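Local atomic coordinates of minor fimbrium subunit Mfa5 (Porphyromonas gingivalis ATCC 33277, PDB entry 6TO1), a protein that serves as an accessory subunit of the minor fimbriae, surface pili that mediate biofilm formation and adhesion to host cells and other oral bacteria. Residues 473-478 with 528-534. Residues are numbered along the deposited sequence; the frame is centred on the assembly and turned at random.
Sequences ADLDYI and LGYGVIK
Lys534 and Asp476 form a salt bridge between a short N-capped helix, which follows directly on strand 463-473, and strand 530-539, which belongs to a different, mixed beta-sheet of this elongated pilus protein. Lys534 NZ lies 3.0 Å from Asp476 OD1, which it meets on the syn side, 27° out of the carboxylate plane; a weak second bond to OD2 makes the grip lopsided. The two side chains approach from opposite directions, and the lysine chain bends at chi3 (-113°) on its way to the carboxylate. Beyond the pair, Asp476 also touches Ala634 and Lys534 touches Asn636, both on strand 634-643, which runs parallel to strand 530-539. At the start of the helix Asp474 is the N-cap: its OD1 accepts from Tyr477 N at 3.2 Å, the N-H pointing almost straight at the oxygen but from above the carboxylate plane. This cap covers a first-turn amide on the side of the helix turned from the strand.

Beneath the salt bridge the packing is apolar and buried. Leu475 CD2 lies over the strand backbone, 3.7 Å from Tyr530 O and 3.9 Å from Gly531 CA, and meets both methyls of Val532 (CG1 and CG2) at 4.1 Å. Its other methyl, CD1, meets Leu528 CD2. Leu528 in turn fits among three residues of 473-478: besides Leu475, it meets Ile478 tip to tip and receives the methyl of Ala473, whose CB stands 3.8 Å from Leu528 CG.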
ATOM      1  N   ALA A 473     -25.343  -5.078 -26.114  1.00 21.55           N
ATOM      2  CA  ALA A 473     -25.209  -4.518 -27.461  1.00 23.99           C
ATOM      3  C   ALA A 473     -26.549  -3.954 -27.947  1.00 24.27           C
ATOM      4  O   ALA A 473     -27.596  -4.581 -27.768  1.00 23.06           O
ATOM      5  CB  ALA A 473     -24.718  -5.576 -28.438  1.00 25.17           C
ATOM      6  N   ASP A 474     -26.503  -2.758 -28.545  1.00 25.75           N
ATOM      7  CA  ASP A 474     -27.657  -2.082 -29.163  1.00 25.27           C
ATOM      8  C   ASP A 474     -27.597  -2.402 -30.657  1.00 22.31           C
ATOM      9  O   ASP A 474     -26.849  -1.774 -31.420  1.00 20.34           O
ATOM     10  CB  ASP A 474     -27.589  -0.589 -28.868  1.00 25.32           C
ATOM     11  CG  ASP A 474     -28.694   0.209 -29.513  1.00 26.79           C
ATOM     12  OD1 ASP A 474     -29.412  -0.307 -30.387  1.00 26.32           O
ATOM     13  OD2 ASP A 474     -28.821   1.383 -29.135  1.00 30.59           O
ATOM     14  N   LEU A 475     -28.336  -3.438 -31.069  1.00 23.11           N
ATOM     15  CA  LEU A 475     -28.166  -3.970 -32.419  1.00 23.79           C
ATOM     16  C   LEU A 475     -28.504  -2.934 -33.487  1.00 21.95           C
ATOM     17  O   LEU A 475     -27.838  -2.865 -34.527  1.00 21.70           O
ATOM     18  CB  LEU A 475     -29.040  -5.217 -32.600  1.00 24.97           C
ATOM     19  CG  LEU A 475     -28.381  -6.528 -32.172  1.00 27.77           C
ATOM     20  CD1 LEU A 475     -28.140  -6.544 -30.662  1.00 29.04           C
ATOM     21  CD2 LEU A 475     -29.191  -7.764 -32.579  1.00 26.91           C
ATOM     22  N   ASP A 476     -29.571  -2.160 -33.281  1.00 30.42           N
ATOM     23  CA  ASP A 476     -29.973  -1.208 -34.316  1.00 28.81           C
ATOM     24  C   ASP A 476     -28.947  -0.084 -34.452  1.00 29.67           C
ATOM     25  O   ASP A 476     -28.665   0.378 -35.561  1.00 25.94           O
ATOM     26  CB  ASP A 476     -31.341  -0.617 -33.998  1.00 27.77           C
ATOM     27  CG  ASP A 476     -32.486  -1.611 -34.188  1.00 32.57           C
ATOM     28  OD1 ASP A 476     -32.388  -2.508 -35.046  1.00 35.52           O
ATOM     29  OD2 ASP A 476     -33.490  -1.476 -33.466  1.00 49.28           O
ATOM     30  N   TYR A 477     -28.383   0.376 -33.334  1.00 23.01           N
ATOM     31  CA  TYR A 477     -27.313   1.368 -33.419  1.00 23.74           C
ATOM     32  C   TYR A 477     -26.116   0.821 -34.189  1.00 23.14           C
ATOM     33  O   TYR A 477     -25.549   1.504 -35.056  1.00 25.66           O
ATOM     34  CB  TYR A 477     -26.886   1.820 -32.020  1.00 25.66           C
ATOM     35  CG  TYR A 477     -25.895   2.950 -32.084  1.00 22.08           C
ATOM     36  CD1 TYR A 477     -26.316   4.276 -32.019  1.00 29.59           C
ATOM     37  CD2 TYR A 477     -24.546   2.694 -32.250  1.00 25.18           C
ATOM     38  CE1 TYR A 477     -25.401   5.311 -32.099  1.00 30.30           C
ATOM     39  CE2 TYR A 477     -23.636   3.710 -32.342  1.00 27.86           C
ATOM     40  CZ  TYR A 477     -24.062   5.012 -32.252  1.00 33.82           C
ATOM     41  OH  TYR A 477     -23.128   6.008 -32.345  1.00 35.84           O
ATOM     42  N   ILE A 478     -25.686  -0.401 -33.856  1.00 21.00           N
ATOM     43  CA  ILE A 478     -24.552  -1.012 -34.539  1.00 22.03           C
ATOM     44  C   ILE A 478     -24.861  -1.182 -36.021  1.00 23.85           C
ATOM     45  O   ILE A 478     -24.016  -0.924 -36.882  1.00 20.20           O
ATOM     46  CB  ILE A 478     -24.188  -2.352 -33.864  1.00 21.07           C
ATOM     47  CG1 ILE A 478     -23.674  -2.073 -32.432  1.00 25.18           C
ATOM     48  CG2 ILE A 478     -23.185  -3.110 -34.653  1.00 20.36           C
ATOM     49  CD1 ILE A 478     -23.583  -3.262 -31.579  1.00 24.69           C
ATOM     50  N   LEU A 528     -20.517  -9.488 -31.250  1.00 23.85           N
ATOM     51  CA  LEU A 528     -21.867  -9.937 -30.942  1.00 24.16           C
ATOM     52  C   LEU A 528     -22.016 -11.423 -31.262  1.00 21.82           C
ATOM     53  O   LEU A 528     -21.417 -11.939 -32.208  1.00 26.33           O
ATOM     54  CB  LEU A 528     -22.887  -9.129 -31.752  1.00 23.30           C
ATOM     55  CG  LEU A 528     -23.379  -7.842 -31.116  1.00 21.81           C
ATOM     56  CD1 LEU A 528     -22.189  -6.920 -30.924  1.00 21.79           C
ATOM     57  CD2 LEU A 528     -24.391  -7.194 -32.016  1.00 23.98           C
ATOM     58  N   GLY A 529     -22.810 -12.112 -30.448  1.00 27.72           N
ATOM     59  CA  GLY A 529     -23.052 -13.530 -30.651  1.00 26.24           C
ATOM     60  C   GLY A 529     -24.383 -13.854 -31.327  1.00 28.25           C
ATOM     61  O   GLY A 529     -24.545 -14.963 -31.844  1.00 24.56           O
ATOM     62  N   TYR A 530     -25.328 -12.914 -31.322  1.00 24.16           N
ATOM     63  CA  TYR A 530     -26.669 -13.128 -31.873  1.00 26.19           C
ATOM     64  C   TYR A 530     -27.195 -11.896 -32.588  1.00 30.58           C
ATOM     65  O   TYR A 530     -27.102 -10.781 -32.078  1.00 23.59           O
ATOM     66  CB  TYR A 530     -27.679 -13.515 -30.758  1.00 22.68           C
ATOM     67  CG  TYR A 530     -27.263 -14.786 -30.066  1.00 25.86           C
ATOM     68  CD1 TYR A 530     -27.696 -16.029 -30.515  1.00 30.56           C
ATOM     69  CD2 TYR A 530     -26.355 -14.752 -29.006  1.00 24.22           C
ATOM     70  CE1 TYR A 530     -27.258 -17.190 -29.915  1.00 31.02           C
ATOM     71  CE2 TYR A 530     -25.921 -15.896 -28.407  1.00 28.87           C
ATOM     72  CZ  TYR A 530     -26.371 -17.112 -28.853  1.00 38.19           C
ATOM     73  OH  TYR A 530     -25.928 -18.250 -28.236  1.00 35.68           O
ATOM     74  N   GLY A 531     -27.815 -12.108 -33.750  1.00 22.00           N
ATOM     75  CA  GLY A 531     -28.469 -11.048 -34.477  1.00 22.16           C
ATOM     76  C   GLY A 531     -29.966 -11.293 -34.585  1.00 24.85           C
ATOM     77  O   GLY A 531     -30.515 -12.215 -33.971  1.00 23.38           O
ATOM     78  N   VAL A 532     -30.618 -10.405 -35.334  1.00 21.40           N
ATOM     79  CA  VAL A 532     -32.050 -10.506 -35.581  1.00 25.36           C
ATOM     80  C   VAL A 532     -32.339 -10.216 -37.042  1.00 27.88           C
ATOM     81  O   VAL A 532     -31.559  -9.571 -37.741  1.00 24.25           O
ATOM     82  CB  VAL A 532     -32.875  -9.545 -34.709  1.00 21.24           C
ATOM     83  CG1 VAL A 532     -32.686  -9.844 -33.240  1.00 25.47           C
ATOM     84  CG2 VAL A 532     -32.529  -8.089 -35.018  1.00 24.36           C
ATOM     85  N   ILE A 533     -33.497 -10.698 -37.501  1.00 27.26           N
ATOM     86  CA  ILE A 533     -34.025 -10.346 -38.812  1.00 25.22           C
ATOM     87  C   ILE A 533     -35.462  -9.912 -38.607  1.00 29.74           C
ATOM     88  O   ILE A 533     -36.290 -10.695 -38.126  1.00 24.32           O
ATOM     89  CB  ILE A 533     -33.914 -11.505 -39.818  1.00 28.15           C
ATOM     90  CG1 ILE A 533     -32.441 -11.695 -40.168  1.00 24.00           C
ATOM     91  CG2 ILE A 533     -34.740 -11.221 -41.088  1.00 26.43           C
ATOM     92  CD1 ILE A 533     -32.089 -12.945 -40.976  1.00 23.27           C
ATOM     93  N   LYS A 534     -35.730  -8.645 -38.880  1.00 22.79           N
ATOM     94  CA  LYS A 534     -37.052  -8.082 -38.752  1.00 22.26           C
ATOM     95  C   LYS A 534     -37.737  -8.177 -40.115  1.00 20.39           C
ATOM     96  O   LYS A 534     -37.099  -7.962 -41.150  1.00 23.32           O
ATOM     97  CB  LYS A 534     -36.978  -6.631 -38.314  1.00 27.86           C
ATOM     98  CG  LYS A 534     -36.312  -6.443 -36.963  1.00 31.95           C
ATOM     99  CD  LYS A 534     -36.464  -5.018 -36.489  1.00 34.96           C
ATOM    100  CE  LYS A 534     -35.128  -4.282 -36.441  1.00 43.74           C
ATOM    101  NZ  LYS A 534     -35.274  -2.974 -35.705  1.00 44.46           N
TER